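Local coordinates for protein Rik1-associated factor 1 (Schizosaccharomyces pombe, PDB 4O9D) that contributes to establishing heterochromatin as a component of the Clr4 methyltransferase complex, which methylates and ubiquitylates histone H3, at residues A[15-23]-A[387-395]; A[341-351]-A[359-367]. All coordinates share one frame; numbering follows the deposited sequence.

Contact 1 of 2, residues A[15-23]-A[387-395]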
loop_
_atom_site.group_PDB
_atom_site.type_symbol
_atom_site.label_atom_id
_atom_site.label_comp_id
_atom_site.label_asym_id
_atom_site.label_seq_id
_atom_site.Cartn_x
_atom_site.Cartn_y
_atom_site.Cartn_z
ATOM N N GLU A 15 -1.602 -6.478 -23.171
ATOM C CA GLU A 15 -1.979 -6.420 -21.762
ATOM C C GLU A 15 -1.684 -7.745 -21.066
ATOM O O GLU A 15 -2.377 -8.745 -21.274
ATOM C CB GLU A 15 -3.456 -6.071 -21.624
ATOM C CG GLU A 15 -3.855 -4.842 -22.404
ATOM C CD GLU A 15 -3.564 -3.549 -21.666
ATOM O OE1 GLU A 15 -3.201 -3.600 -20.462
ATOM O OE2 GLU A 15 -3.712 -2.478 -22.290
ATOM N N SER A 16 -0.656 -7.727 -20.224
ATOM C CA SER A 16 -0.112 -8.934 -19.619
ATOM C C SER A 16 -1.157 -9.695 -18.807
ATOM O O SER A 16 -1.040 -10.907 -18.636
ATOM C CB SER A 16 1.093 -8.589 -18.725
ATOM O OG SER A 16 0.714 -8.337 -17.373
ATOM N N VAL A 17 -2.188 -9.003 -18.328
ATOM C CA VAL A 17 -3.118 -9.637 -17.405
ATOM C C VAL A 17 -3.847 -10.832 -18.036
ATOM O O VAL A 17 -4.191 -11.786 -17.337
ATOM C CB VAL A 17 -4.111 -8.628 -16.815
ATOM C CG1 VAL A 17 -5.144 -8.219 -17.846
ATOM C CG2 VAL A 17 -4.757 -9.203 -15.558
ATOM N N PHE A 18 -4.059 -10.810 -19.348
ATOM C CA PHE A 18 -4.668 -11.971 -19.999
ATOM C C PHE A 18 -3.706 -13.168 -20.005
ATOM O O PHE A 18 -4.135 -14.329 -20.059
ATOM C CB PHE A 18 -5.081 -11.633 -21.434
ATOM C CG PHE A 18 -6.048 -10.490 -21.536
ATOM C CD1 PHE A 18 -7.211 -10.482 -20.783
ATOM C CD2 PHE A 18 -5.790 -9.419 -22.382
ATOM C CE1 PHE A 18 -8.108 -9.428 -20.874
ATOM C CE2 PHE A 18 -6.684 -8.357 -22.484
ATOM C CZ PHE A 18 -7.851 -8.367 -21.735
ATOM N N PHE A 19 -2.407 -12.885 -19.939
ATOM C CA PHE A 19 -1.389 -13.928 -20.092
ATOM C C PHE A 19 -0.901 -14.492 -18.770
ATOM O O PHE A 19 -0.170 -15.475 -18.752
ATOM C CB PHE A 19 -0.208 -13.394 -20.896
ATOM C CG PHE A 19 -0.589 -12.959 -22.276
ATOM C CD1 PHE A 19 -1.173 -13.865 -23.154
ATOM C CD2 PHE A 19 -0.394 -11.652 -22.695
ATOM C CE1 PHE A 19 -1.550 -13.482 -24.424
ATOM C CE2 PHE A 19 -0.770 -11.258 -23.978
ATOM C CZ PHE A 19 -1.348 -12.177 -24.838
ATOM N N LEU A 20 -1.305 -13.864 -17.670
ATOM C CA LEU A 20 -0.967 -14.345 -16.339
ATOM C C LEU A 20 -1.738 -15.636 -16.052
ATOM O O LEU A 20 -2.966 -15.692 -16.179
ATOM C CB LEU A 20 -1.275 -13.261 -15.286
ATOM C CG LEU A 20 -0.337 -12.028 -15.318
ATOM C CD1 LEU A 20 -0.828 -10.872 -14.438
ATOM C CD2 LEU A 20 1.068 -12.422 -14.906
ATOM N N LYS A 21 -1.017 -16.687 -15.684
ATOM C CA LYS A 21 -1.675 -17.943 -15.333
ATOM C C LYS A 21 -1.360 -18.307 -13.885
ATOM O O LYS A 21 -0.338 -17.904 -13.350
ATOM C CB LYS A 21 -1.229 -19.059 -16.278
ATOM C CG LYS A 21 -1.577 -18.817 -17.748
ATOM C CD LYS A 21 -3.090 -18.657 -17.971
ATOM C CE LYS A 21 -3.423 -18.301 -19.420
ATOM N NZ LYS A 21 -4.707 -17.525 -19.557
ATOM N N PRO A 22 -2.248 -19.068 -13.239
ATOM C CA PRO A 22 -1.938 -19.488 -11.870
ATOM C C PRO A 22 -0.548 -20.089 -11.783
ATOM O O PRO A 22 -0.113 -20.785 -12.704
ATOM C CB PRO A 22 -3.005 -20.547 -11.567
ATOM C CG PRO A 22 -3.617 -20.878 -12.872
ATOM C CD PRO A 22 -3.485 -19.681 -13.739
ATOM N N TRP A 23 0.152 -19.799 -10.692
ATOM C CA TRP A 23 1.518 -20.240 -10.538
ATOM C C TRP A 23 1.735 -20.881 -9.179
ATOM O O TRP A 23 2.087 -22.051 -9.094
ATOM C CB TRP A 23 2.479 -19.067 -10.715
ATOM C CG TRP A 23 3.881 -19.493 -10.629
ATOM C CD1 TRP A 23 4.442 -20.575 -11.251
ATOM C CD2 TRP A 23 4.931 -18.865 -9.886
ATOM N NE1 TRP A 23 5.773 -20.660 -10.935
ATOM C CE2 TRP A 23 6.100 -19.622 -10.099
ATOM C CE3 TRP A 23 4.996 -17.736 -9.056
ATOM C CZ2 TRP A 23 7.325 -19.286 -9.520
ATOM C CZ3 TRP A 23 6.213 -17.404 -8.479
ATOM C CH2 TRP A 23 7.361 -18.182 -8.713
ATOM N N PHE A 387 0.250 -5.951 -8.719
ATOM C CA PHE A 387 1.160 -6.326 -9.800
ATOM C C PHE A 387 2.592 -6.002 -9.438
ATOM O O PHE A 387 2.855 -5.022 -8.735
ATOM C CB PHE A 387 0.868 -5.493 -11.048
ATOM C CG PHE A 387 -0.389 -5.887 -11.774
ATOM C CD1 PHE A 387 -0.401 -6.987 -12.597
ATOM C CD2 PHE A 387 -1.544 -5.134 -11.646
ATOM C CE1 PHE A 387 -1.545 -7.340 -13.277
ATOM C CE2 PHE A 387 -2.697 -5.482 -12.334
ATOM C CZ PHE A 387 -2.690 -6.587 -13.141
ATOM N N SER A 388 3.530 -6.778 -9.958
ATOM C CA SER A 388 4.914 -6.346 -9.940
ATOM C C SER A 388 5.038 -5.255 -10.991
ATOM O O SER A 388 4.259 -5.217 -11.967
ATOM C CB SER A 388 5.869 -7.521 -10.231
ATOM O OG SER A 388 5.582 -8.107 -11.491
ATOM N N GLU A 389 6.011 -4.373 -10.799
ATOM C CA GLU A 389 6.226 -3.260 -11.722
ATOM C C GLU A 389 6.474 -3.717 -13.167
ATOM O O GLU A 389 6.097 -3.017 -14.109
ATOM C CB GLU A 389 7.390 -2.377 -11.246
ATOM C CG GLU A 389 7.021 -1.417 -10.152
ATOM C CD GLU A 389 8.157 -0.458 -9.821
ATOM O OE1 GLU A 389 7.875 0.739 -9.588
ATOM O OE2 GLU A 389 9.332 -0.898 -9.804
ATOM N N ASP A 390 7.114 -4.873 -13.352
ATOM C CA ASP A 390 7.374 -5.374 -14.703
ATOM C C ASP A 390 6.176 -6.175 -15.275
ATOM O O ASP A 390 6.269 -6.772 -16.348
ATOM C CB ASP A 390 8.678 -6.193 -14.756
ATOM C CG ASP A 390 8.523 -7.603 -14.193
ATOM O OD1 ASP A 390 7.430 -7.934 -13.697
ATOM O OD2 ASP A 390 9.505 -8.387 -14.230
ATOM N N ALA A 391 5.058 -6.175 -14.557
ATOM C CA ALA A 391 3.808 -6.742 -15.074
ATOM C C ALA A 391 3.823 -8.276 -15.168
ATOM O O ALA A 391 2.858 -8.888 -15.665
ATOM C CB ALA A 391 3.495 -6.138 -16.449
ATOM N N SER A 392 4.897 -8.897 -14.676
ATOM C CA SER A 392 5.085 -10.343 -14.835
ATOM C C SER A 392 4.459 -11.136 -13.697
ATOM O O SER A 392 4.348 -12.366 -13.773
ATOM C CB SER A 392 6.578 -10.703 -14.951
ATOM O OG SER A 392 7.249 -10.654 -13.690
ATOM N N LYS A 393 4.055 -10.443 -12.641
ATOM C CA LYS A 393 3.460 -11.112 -11.492
ATOM C C LYS A 393 2.200 -10.384 -11.058
ATOM O O LYS A 393 2.141 -9.151 -11.122
ATOM C CB LYS A 393 4.451 -11.142 -10.328
ATOM C CG LYS A 393 5.767 -11.863 -10.640
ATOM C CD LYS A 393 5.525 -13.348 -10.914
ATOM C CE LYS A 393 6.791 -14.073 -11.378
ATOM N NZ LYS A 393 7.317 -13.548 -12.683
ATOM N N LEU A 394 1.194 -11.147 -10.632
ATOM C CA LEU A 394 0.057 -10.593 -9.906
ATOM C C LEU A 394 -0.212 -11.474 -8.665
ATOM O O LEU A 394 -0.221 -12.705 -8.747
ATOM C CB LEU A 394 -1.176 -10.506 -10.821
ATOM C CG LEU A 394 -2.478 -10.099 -10.126
ATOM C CD1 LEU A 394 -2.401 -8.654 -9.573
ATOM C CD2 LEU A 394 -3.690 -10.252 -11.084
ATOM N N THR A 395 -0.374 -10.844 -7.509
ATOM C CA THR A 395 -0.571 -11.574 -6.277
ATOM C C THR A 395 -1.891 -11.091 -5.705
ATOM O O THR A 395 -2.110 -9.887 -5.597
ATOM C CB THR A 395 0.612 -11.311 -5.256
ATOM O OG1 THR A 395 1.860 -11.728 -5.825
ATOM C CG2 THR A 395 0.386 -12.095 -3.995
#
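Ser-16 OG has two polar partners: it donates to the carbonyl oxygen of the loop residue Ala-391 (OG to O 2.8 Å) and also bonds to the side-chain amide of Gln-345. The donor approaches Ala-391 O in the carbonyl plane, on a lone pair, with a C=O...OG angle of 138°. Beside this bond Leu-20 supplies the main apolar contact. Its CG is anti to the carbonyl carbon (chi1 -70°), which sends the two methyls into the loop and strand opposite. Leu-20 CD1 meets Leu-394 CB at 3.7 Å and touches the edge of the Phe-387 ring at CE1 (3.8 Å), while CD2 rests on the backbone oxygen of Ser-392. Val-17 CG2 reaches the same ring edge further round, 4.1 Å from Phe-387 CZ. Within the hairpin, Leu-394 CD1 covers one face of that phenyl ring over its centre. Farther along, Lys-393 CE lies obliquely against the indole of Trp-23, and its ammonium forms a cation-pi contact with Phe-67.

The loop presenting Ala-391 is held from within. Asp-390 OD1 accepts three bonds, from Ser-388 OG (2.9 Å), from Ser-392 OG (2.7 Å) and, as an Asx turn, from the backbone N of Ser-392, which comes from above the carboxylate plane. A type I turn from Ser-388 to Ala-391 closes the bend between strands 382-387 and 393-398. The N-terminal strand 21-26 is the outermost strand of this last blade, the ring closure characteristic of WD propellers, and segment 15-23 leads into and begins it. The Ser-16 bond thus ties the first modelled residues to a turn that has its own internal bonds, and the side chains of Leu-20, Val-17 and Phe-387 are buried beside it, so that the closure probably combines polar specificity with hydrophobic burial.

Contact 2 of 2, residues A[341-351]-A[359-367]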
loop_
_atom_site.group_PDB
_atom_site.type_symbol
_atom_site.label_atom_id
_atom_site.label_comp_id
_atom_site.label_asym_id
_atom_site.label_seq_id
_atom_site.Cartn_x
_atom_site.Cartn_y
_atom_site.Cartn_z
ATOM N N MET A 341 -8.489 -4.005 -3.524
ATOM C CA MET A 341 -7.490 -4.042 -4.570
ATOM C C MET A 341 -7.911 -3.120 -5.709
ATOM O O MET A 341 -9.026 -3.232 -6.207
ATOM C CB MET A 341 -7.356 -5.469 -5.122
ATOM C CG MET A 341 -6.631 -5.513 -6.458
ATOM S SD MET A 341 -6.573 -7.163 -7.177
ATOM C CE MET A 341 -5.383 -6.864 -8.459
ATOM N N ALA A 342 -7.031 -2.210 -6.121
ATOM C CA ALA A 342 -7.352 -1.314 -7.222
ATOM C C ALA A 342 -6.062 -0.826 -7.873
ATOM O O ALA A 342 -5.361 -0.005 -7.297
ATOM C CB ALA A 342 -8.190 -0.126 -6.725
ATOM N N GLN A 343 -5.756 -1.339 -9.065
ATOM C CA GLN A 343 -4.487 -1.019 -9.729
ATOM C C GLN A 343 -4.631 -1.034 -11.229
ATOM O O GLN A 343 -5.355 -1.873 -11.795
ATOM C CB GLN A 343 -3.392 -2.045 -9.353
ATOM C CG GLN A 343 -2.860 -1.925 -7.927
ATOM C CD GLN A 343 -1.539 -2.664 -7.721
ATOM O OE1 GLN A 343 -1.078 -3.406 -8.592
ATOM N NE2 GLN A 343 -0.920 -2.453 -6.557
ATOM N N TRP A 344 -3.899 -0.140 -11.869
ATOM C CA TRP A 344 -3.715 -0.189 -13.306
ATOM C C TRP A 344 -2.600 -1.151 -13.674
ATOM O O TRP A 344 -1.528 -1.182 -13.054
ATOM C CB TRP A 344 -3.436 1.208 -13.853
ATOM C CG TRP A 344 -4.617 2.124 -13.591
ATOM C CD1 TRP A 344 -4.883 2.809 -12.437
ATOM C CD2 TRP A 344 -5.691 2.421 -14.491
ATOM N NE1 TRP A 344 -6.053 3.535 -12.572
ATOM C CE2 TRP A 344 -6.570 3.302 -13.820
ATOM C CE3 TRP A 344 -6.001 2.020 -15.801
ATOM C CZ2 TRP A 344 -7.724 3.789 -14.414
ATOM C CZ3 TRP A 344 -7.140 2.523 -16.394
ATOM C CH2 TRP A 344 -7.995 3.384 -15.707
ATOM N N GLN A 345 -2.907 -1.992 -14.652
ATOM C CA GLN A 345 -1.938 -2.893 -15.252
ATOM C C GLN A 345 -0.654 -2.136 -15.567
ATOM O O GLN A 345 -0.665 -1.206 -16.370
ATOM C CB GLN A 345 -2.534 -3.445 -16.556
ATOM C CG GLN A 345 -1.497 -3.908 -17.572
ATOM C CD GLN A 345 -1.332 -5.407 -17.562
ATOM O OE1 GLN A 345 -2.208 -6.141 -18.017
ATOM N NE2 GLN A 345 -0.214 -5.875 -17.019
ATOM N N PRO A 346 0.466 -2.532 -14.950
ATOM C CA PRO A 346 1.645 -1.756 -15.326
ATOM C C PRO A 346 1.926 -1.904 -16.820
ATOM O O PRO A 346 1.722 -2.983 -17.388
ATOM C CB PRO A 346 2.759 -2.358 -14.464
ATOM C CG PRO A 346 2.035 -3.006 -13.314
ATOM C CD PRO A 346 0.771 -3.561 -13.949
ATOM N N LYS A 347 2.337 -0.808 -17.449
ATOM C CA LYS A 347 2.735 -0.827 -18.846
ATOM C C LYS A 347 1.529 -0.957 -19.797
ATOM O O LYS A 347 1.708 -0.964 -21.008
ATOM C CB LYS A 347 3.738 -1.966 -19.080
ATOM C CG LYS A 347 4.967 -1.897 -18.155
ATOM C CD LYS A 347 5.474 -3.278 -17.754
ATOM C CE LYS A 347 6.010 -4.044 -18.953
ATOM N NZ LYS A 347 7.275 -4.780 -18.632
ATOM N N GLY A 348 0.312 -1.014 -19.245
ATOM C CA GLY A 348 -0.898 -1.170 -20.038
ATOM C C GLY A 348 -1.951 -0.103 -19.762
ATOM O O GLY A 348 -1.652 0.943 -19.179
ATOM N N ASN A 349 -3.185 -0.370 -20.185
ATOM C CA ASN A 349 -4.298 0.550 -19.954
ATOM C C ASN A 349 -5.516 -0.069 -19.262
ATOM O O ASN A 349 -6.519 0.599 -19.039
ATOM C CB ASN A 349 -4.696 1.217 -21.268
ATOM C CG ASN A 349 -3.653 2.206 -21.749
ATOM O OD1 ASN A 349 -3.255 3.126 -21.014
ATOM N ND2 ASN A 349 -3.177 2.011 -22.969
ATOM N N LEU A 350 -5.423 -1.327 -18.873
ATOM C CA LEU A 350 -6.536 -1.954 -18.166
ATOM C C LEU A 350 -6.508 -1.651 -16.658
ATOM O O LEU A 350 -5.436 -1.507 -16.057
ATOM C CB LEU A 350 -6.516 -3.466 -18.376
ATOM C CG LEU A 350 -6.841 -3.904 -19.804
ATOM C CD1 LEU A 350 -6.793 -5.403 -19.940
ATOM C CD2 LEU A 350 -8.205 -3.376 -20.232
ATOM N N PHE A 351 -7.693 -1.572 -16.063
ATOM C CA PHE A 351 -7.840 -1.318 -14.633
ATOM C C PHE A 351 -8.317 -2.623 -13.996
ATOM O O PHE A 351 -9.100 -3.374 -14.594
ATOM C CB PHE A 351 -8.851 -0.179 -14.420
ATOM C CG PHE A 351 -9.046 0.233 -12.968
ATOM C CD1 PHE A 351 -7.973 0.678 -12.195
ATOM C CD2 PHE A 351 -10.316 0.234 -12.404
ATOM C CE1 PHE A 351 -8.168 1.066 -10.879
ATOM C CE2 PHE A 351 -10.531 0.651 -11.094
ATOM C CZ PHE A 351 -9.442 1.068 -10.320
ATOM N N ILE A 359 -13.983 -11.619 -6.140
ATOM C CA ILE A 359 -13.647 -11.618 -7.564
ATOM C C ILE A 359 -12.678 -10.505 -7.922
ATOM O O ILE A 359 -12.778 -9.391 -7.417
ATOM C CB ILE A 359 -14.912 -11.444 -8.448
ATOM C CG1 ILE A 359 -16.018 -12.428 -8.028
ATOM C CG2 ILE A 359 -14.572 -11.626 -9.937
ATOM C CD1 ILE A 359 -15.754 -13.867 -8.439
ATOM N N VAL A 360 -11.748 -10.825 -8.810
ATOM C CA VAL A 360 -10.891 -9.825 -9.437
ATOM C C VAL A 360 -11.482 -9.512 -10.804
ATOM O O VAL A 360 -11.572 -10.394 -11.651
ATOM C CB VAL A 360 -9.439 -10.330 -9.589
ATOM C CG1 VAL A 360 -8.591 -9.311 -10.351
ATOM C CG2 VAL A 360 -8.833 -10.634 -8.200
ATOM N N LYS A 361 -11.907 -8.267 -11.000
ATOM C CA LYS A 361 -12.567 -7.860 -12.236
ATOM C C LYS A 361 -11.624 -6.992 -13.059
ATOM O O LYS A 361 -10.832 -6.212 -12.489
ATOM C CB LYS A 361 -13.874 -7.125 -11.911
ATOM C CG LYS A 361 -14.969 -8.077 -11.378
ATOM C CD LYS A 361 -16.244 -7.351 -10.999
ATOM C CE LYS A 361 -17.352 -8.372 -10.658
ATOM N NZ LYS A 361 -17.694 -9.192 -11.871
ATOM N N VAL A 362 -11.683 -7.160 -14.386
ATOM C CA VAL A 362 -10.817 -6.419 -15.309
ATOM C C VAL A 362 -11.706 -5.436 -16.095
ATOM O O VAL A 362 -12.772 -5.836 -16.585
ATOM C CB VAL A 362 -10.046 -7.349 -16.291
ATOM C CG1 VAL A 362 -9.137 -6.545 -17.223
ATOM C CG2 VAL A 362 -9.223 -8.420 -15.531
ATOM N N TRP A 363 -11.272 -4.169 -16.186
ATOM C CA TRP A 363 -12.056 -3.103 -16.805
ATOM C C TRP A 363 -11.256 -2.313 -17.846
ATOM O O TRP A 363 -10.063 -2.059 -17.648
ATOM C CB TRP A 363 -12.545 -2.107 -15.745
ATOM C CG TRP A 363 -13.082 -2.706 -14.459
ATOM C CD1 TRP A 363 -12.366 -3.041 -13.350
ATOM C CD2 TRP A 363 -14.461 -2.991 -14.152
ATOM N NE1 TRP A 363 -13.212 -3.527 -12.362
ATOM C CE2 TRP A 363 -14.499 -3.508 -12.833
ATOM C CE3 TRP A 363 -15.669 -2.855 -14.870
ATOM C CZ2 TRP A 363 -15.690 -3.891 -12.207
ATOM C CZ3 TRP A 363 -16.860 -3.246 -14.249
ATOM C CH2 TRP A 363 -16.859 -3.758 -12.929
ATOM N N ASP A 364 -11.907 -1.919 -18.950
ATOM C CA ASP A 364 -11.318 -0.950 -19.895
ATOM C C ASP A 364 -12.212 0.291 -19.982
ATOM O O ASP A 364 -13.303 0.245 -20.546
ATOM C CB ASP A 364 -11.133 -1.530 -21.286
ATOM C CG ASP A 364 -10.257 -0.651 -22.164
ATOM O OD1 ASP A 364 -10.285 0.593 -21.996
ATOM O OD2 ASP A 364 -9.513 -1.199 -23.000
ATOM N N LEU A 365 -11.740 1.392 -19.409
ATOM C CA LEU A 365 -12.571 2.599 -19.245
ATOM C C LEU A 365 -12.817 3.316 -20.570
ATOM O O LEU A 365 -13.614 4.261 -20.660
ATOM C CB LEU A 365 -11.917 3.538 -18.225
ATOM C CG LEU A 365 -12.258 3.187 -16.776
ATOM C CD1 LEU A 365 -13.757 3.460 -16.509
ATOM C CD2 LEU A 365 -11.918 1.747 -16.441
ATOM N N ARG A 366 -12.157 2.847 -21.611
ATOM C CA ARG A 366 -12.328 3.440 -22.926
ATOM C C ARG A 366 -13.485 2.750 -23.698
ATOM O O ARG A 366 -13.835 3.154 -24.811
ATOM C CB ARG A 366 -11.004 3.354 -23.685
ATOM C CG ARG A 366 -9.803 3.906 -22.886
ATOM C CD ARG A 366 -8.468 3.579 -23.552
ATOM N NE ARG A 366 -8.094 2.168 -23.407
ATOM C CZ ARG A 366 -7.140 1.566 -24.122
ATOM N NH1 ARG A 366 -6.458 2.240 -25.043
ATOM N NH2 ARG A 366 -6.864 0.289 -23.929
ATOM N N LEU A 367 -14.096 1.729 -23.097
ATOM C CA LEU A 367 -15.257 1.071 -23.719
ATOM C C LEU A 367 -16.579 1.524 -23.108
ATOM O O LEU A 367 -16.637 1.862 -21.932
ATOM C CB LEU A 367 -15.160 -0.436 -23.580
ATOM C CG LEU A 367 -13.967 -1.140 -24.225
ATOM C CD1 LEU A 367 -14.131 -2.642 -24.030
ATOM C CD2 LEU A 367 -13.841 -0.808 -25.702
HETATM O O HOH W 1 -8.843 1.802 -19.596
HETATM O O HOH W 2 -4.190 0.451 -25.018
#
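Phe-351 and Trp-363 form an antiparallel hydrogen-bonded pair. Phe-351 N donates to Trp-363 O at 2.9 Å, almost straight (176°), and Trp-363 N returns a bond to Phe-351 O at 2.8 Å. Their side chains leave the sheet on one face and cross obliquely, Phe-351 CD2 lying 4.0 Å from Trp-363 CD1. Leu-365 CD2 extends this apolar layer, touching both Phe-351 CB and, obliquely, CH2 of the Trp-344 indole. Leu-350 crosses Val-362 obliquely, its CD1 3.8 Å from Val-362 CG1, and its CD2 meets the carbonyl of Trp-363 and the CB of Asp-364.

Asn-349 CB sits over one face of the Arg-366 guanidinium, 3.6 Å from NH2, and a water joins Asn-349 ND2 to Arg-366 NH1. Asp-364 holds that guanidinium side-on in a salt bridge. Its OD1 offers the syn lone pair to Arg-366 NE (3.0 Å), its OD2 meets NH2, and OD1 also accepts from the backbone N of Arg-366, an Asx turn. Replacing Asp-364 with an alanine is likely to leave the Arg-366 guanidinium without its carboxylate, free to turn away from Asn-349, and the backbone N of Arg-366 without its side-chain acceptor. A second water donates to Asn-349 O and accepts from Leu-365 N, its oxygen 2.9 Å from that nitrogen, continuing the join beyond the strand pair.

Trp-363 and Asp-364 are the Trp-Asp dipeptide that names WD repeats. Strand 359-363 lies between 351-354 and 371-377, with 341-344 at the inner edge of the blade; Trp-344, Phe-351 and Leu-365 face strand 292-297 of the preceding blade.

Overall arrangement
Along the chain the order is 15-23, 341-351, 359-367, 387-395, so contact 2 is nested within the loop that contact 1 closes. Their centres lie about 12 Å apart on the same side of the chain's centre, in adjacent blades of a propeller of eight sheets. Contact 2 joins strands inside the blade of 341-344, 351-354, 359-363 and 371-377; contact 1 belongs to the following, last blade, whose outer strand, 21-26, comes from the N-terminal end. The blades are tied directly: Gln-343 OE1 bonds with Phe-387 N, and Glu-15 OE2 with Asn-349 N. The first modelled residues thus bridge two C-terminal blades where the ring closes.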